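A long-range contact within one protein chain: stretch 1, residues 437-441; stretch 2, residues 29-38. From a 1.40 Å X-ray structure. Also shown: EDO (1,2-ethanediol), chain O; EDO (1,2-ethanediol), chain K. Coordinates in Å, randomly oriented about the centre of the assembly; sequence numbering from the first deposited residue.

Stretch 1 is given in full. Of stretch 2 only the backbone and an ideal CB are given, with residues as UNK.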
# COMPACT_ATOMS: atom_id res chain seq x y z
N THR A 437 6.50 -9.47 5.53
CA THR A 437 5.68 -8.87 6.57
C THR A 437 5.81 -9.66 7.87
O THR A 437 5.67 -10.91 7.87
CB THR A 437 4.20 -8.81 6.13
OG1 THR A 437 4.06 -7.78 5.11
CG2 THR A 437 3.23 -8.49 7.25
N LEU A 438 6.03 -8.97 8.97
CA LEU A 438 6.21 -9.59 10.28
C LEU A 438 5.70 -8.69 11.38
O LEU A 438 5.56 -7.46 11.19
CB LEU A 438 7.69 -9.83 10.61
CG LEU A 438 8.46 -10.85 9.78
CD1 LEU A 438 9.91 -10.79 10.26
CD2 LEU A 438 7.90 -12.28 9.95
N ILE A 439 5.47 -9.27 12.55
CA ILE A 439 5.43 -8.49 13.79
C ILE A 439 6.86 -8.41 14.32
O ILE A 439 7.52 -9.45 14.45
CB ILE A 439 4.50 -9.12 14.84
CG1 ILE A 439 3.08 -9.24 14.27
CG2 ILE A 439 4.49 -8.28 16.14
CD1 ILE A 439 2.21 -10.19 15.08
N THR A 440 7.39 -7.21 14.55
CA THR A 440 8.78 -7.08 14.96
C THR A 440 8.91 -6.11 16.12
O THR A 440 8.04 -5.26 16.33
CB THR A 440 9.67 -6.55 13.81
OG1 THR A 440 9.32 -5.18 13.56
CG2 THR A 440 9.50 -7.31 12.55
N PRO A 441 10.01 -6.17 16.87
CA PRO A 441 10.38 -5.02 17.72
C PRO A 441 10.44 -3.77 16.85
O PRO A 441 10.73 -3.84 15.66
CB PRO A 441 11.78 -5.38 18.23
CG PRO A 441 11.79 -6.94 18.20
CD PRO A 441 11.04 -7.23 16.90
N UNK A 29 12.46 -12.57 15.13
CA UNK A 29 12.79 -12.33 16.54
C UNK A 29 11.70 -12.73 17.51
O UNK A 29 11.97 -13.38 18.52
CB UNK A 29 13.11 -10.85 16.75
N UNK A 30 10.45 -12.35 17.24
CA UNK A 30 9.37 -12.54 18.20
C UNK A 30 8.24 -13.38 17.59
O UNK A 30 8.24 -13.71 16.40
CB UNK A 30 8.83 -11.19 18.67
N UNK A 31 7.29 -13.74 18.44
CA UNK A 31 6.25 -14.68 18.03
C UNK A 31 5.37 -14.08 16.93
O UNK A 31 4.85 -12.97 17.08
CB UNK A 31 5.39 -15.08 19.23
N UNK A 32 5.17 -14.85 15.85
CA UNK A 32 4.38 -14.38 14.69
C UNK A 32 2.91 -14.78 14.85
O UNK A 32 2.36 -15.63 14.12
CB UNK A 32 4.94 -14.95 13.39
N UNK A 33 2.25 -14.14 15.82
CA UNK A 33 0.83 -14.36 16.03
C UNK A 33 0.30 -13.13 16.77
O UNK A 33 0.71 -12.88 17.91
CB UNK A 33 0.56 -15.65 16.81
N UNK A 34 -0.57 -12.36 16.12
CA UNK A 34 -1.04 -11.13 16.73
C UNK A 34 -1.74 -11.40 18.05
O UNK A 34 -1.79 -10.52 18.91
CB UNK A 34 -1.98 -10.39 15.78
N UNK A 35 -2.27 -12.61 18.25
CA UNK A 35 -2.98 -12.85 19.50
C UNK A 35 -2.04 -12.92 20.70
O UNK A 35 -2.52 -12.82 21.84
CB UNK A 35 -3.79 -14.15 19.40
N UNK A 36 -0.73 -13.09 20.46
CA UNK A 36 0.25 -13.09 21.55
C UNK A 36 0.35 -11.71 22.20
O UNK A 36 0.83 -11.59 23.34
CB UNK A 36 1.62 -13.53 21.03
N UNK A 37 -0.14 -10.68 21.51
CA UNK A 37 -0.02 -9.30 21.95
C UNK A 37 -1.38 -8.72 22.30
O UNK A 37 -1.52 -7.49 22.37
CB UNK A 37 0.65 -8.45 20.87
N UNK A 38 -2.39 -9.56 22.53
CA UNK A 38 -3.72 -9.09 22.90
C UNK A 38 -4.10 -9.73 24.23
O UNK A 38 -4.05 -10.97 24.36
CB UNK A 38 -4.75 -9.42 21.82
C1 EDO O . 7.72 -12.05 22.82
O1 EDO O . 6.73 -11.70 23.78
C2 EDO O . 7.08 -12.80 21.68
O2 EDO O . 8.03 -13.72 21.24
C1 EDO K . 14.83 -15.67 17.76
O1 EDO K . 14.27 -15.03 18.92
C2 EDO K . 16.16 -15.00 17.47
O2 EDO K . 16.92 -14.97 18.69

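Position 29 directs its CA-to-CB bond toward stretch 1, and its ideal CB lies 4.2 Å from Pro441 CD. The proline ring offers an apolar surface, so an aliphatic side chain or the methylenes of a longer polar one would suit. The residue is Glu29; its OE2 comes to 3.7 Å from Pro441 CD, and both carboxylate oxygens are hydrogen-bonded elsewhere in the structure. A water accepts from Glu29 N (3.0 Å to the water O) and donates to Ile439 O (3.0 Å from the water O).

Position 30 also points toward the strand. Its ideal CB is 4.7 Å from Ile439 O and 4.9 Å from Pro441 CD, which leaves room for valine, leucine, isoleucine or methionine. Ile30 is found, chi1 p and chi2 t. Its CD1 lies 4.0 Å from Ile439 CG2 and 3.9 Å from Pro441 CD, so one methyl packs against both side chains.

Position 31 points away, with nothing of stretch 1 within 5.5 Å of its ideal CB; small polar residues would fit. Thr31 hydrogen-bonds through OG1 to O2 of an ethanediol (2.8 Å).

Position 32 points sideways, its ideal CB 5.3 Å from Leu438 CD2, but nearby Ile439 N and O offer a donor and an acceptor. A side chain carrying both functions, long enough to turn inward, would answer them; an amide is the natural candidate. Gln32 does so with chi1 and chi2 both m. Ile439 N donates to Gln32 OE1 (2.9 Å, 161°), and Gln32 NE2 donates to Ile439 O (2.8 Å, 173°), so the amide pairs with Ile439 as the N and O of a single residue on a neighbouring strand would. Gln32 NE2 also donates to Ile30 O (2.9 Å).

Position 33 points away and precedes a 3-10 segment, where Asp, Asn, Ser or Thr is common: Asp33 OD1 accepts from the backbone N of position 35 (3.0 Å).

Position 34 sets its ideal CB 4.3 Å from Ile439 CD1, favouring a small apolar group; Ala34 supplies that methyl contact.

Positions 35 and 36 have nothing of stretch 1 within 5.5 Å of their ideal CB atoms, so polar, aromatic or aliphatic side chains would all fit; 35 points away and is Phe35. His36 points toward stretch 1, but its CB stays 6.8 Å from Ile439 CD1.

Position 37 points toward stretch 1 from beyond 5.5 Å, so a long or aromatic side chain is needed. Tyr37 places CE2 3.8 Å from Ile439 CD1, while Tyr37 OH donates to Thr31 O (2.7 Å).

Position 38 is out of reach, leaving the choice open; it is Ile38.

Stretch 2 (29-38) EITQDAFHYI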
# COMPACT_ATOMS: atom_id res chain seq x y z
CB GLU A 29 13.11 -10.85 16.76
CG GLU A 29 14.37 -10.40 16.01
CD GLU A 29 14.73 -8.98 16.30
OE1 GLU A 29 15.36 -8.70 17.34
OE2 GLU A 29 14.34 -8.12 15.49
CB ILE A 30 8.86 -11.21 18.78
CG1 ILE A 30 8.34 -10.28 17.68
CG2 ILE A 30 9.97 -10.57 19.58
CD1 ILE A 30 7.80 -8.97 18.24
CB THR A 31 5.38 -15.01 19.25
OG1 THR A 31 6.20 -15.64 20.23
CG2 THR A 31 4.26 -15.98 18.90
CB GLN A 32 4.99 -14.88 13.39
CG GLN A 32 6.40 -14.35 13.19
CD GLN A 32 6.41 -12.81 13.27
OE1 GLN A 32 5.62 -12.15 12.57
NE2 GLN A 32 7.25 -12.24 14.12
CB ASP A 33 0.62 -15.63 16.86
CG ASP A 33 -0.86 -15.95 17.11
OD1 ASP A 33 -1.76 -15.14 16.80
OD2 ASP A 33 -1.16 -17.06 17.61
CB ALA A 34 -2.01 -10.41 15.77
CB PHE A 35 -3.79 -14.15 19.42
CG PHE A 35 -5.06 -14.03 18.60
CD1 PHE A 35 -6.15 -13.36 19.11
CD2 PHE A 35 -5.14 -14.55 17.33
CE1 PHE A 35 -7.31 -13.23 18.39
CE2 PHE A 35 -6.32 -14.42 16.58
CZ PHE A 35 -7.40 -13.74 17.12
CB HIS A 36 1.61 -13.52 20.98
CG HIS A 36 2.65 -13.80 22.01
ND1 HIS A 36 2.67 -14.97 22.74
CD2 HIS A 36 3.73 -13.09 22.41
CE1 HIS A 36 3.72 -14.96 23.55
NE2 HIS A 36 4.38 -13.83 23.37
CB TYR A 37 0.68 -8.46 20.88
CG TYR A 37 1.92 -9.19 20.38
CD1 TYR A 37 3.07 -9.23 21.16
CD2 TYR A 37 1.90 -9.93 19.19
CE1 TYR A 37 4.20 -9.94 20.76
CE2 TYR A 37 3.03 -10.67 18.78
CZ TYR A 37 4.18 -10.66 19.58
OH TYR A 37 5.30 -11.34 19.21
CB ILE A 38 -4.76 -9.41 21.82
CG1 ILE A 38 -4.39 -8.67 20.52
CG2 ILE A 38 -6.17 -9.05 22.31
CD1 ILE A 38 -5.15 -9.11 19.31
O HOH W 1 10.33 -10.44 14.71
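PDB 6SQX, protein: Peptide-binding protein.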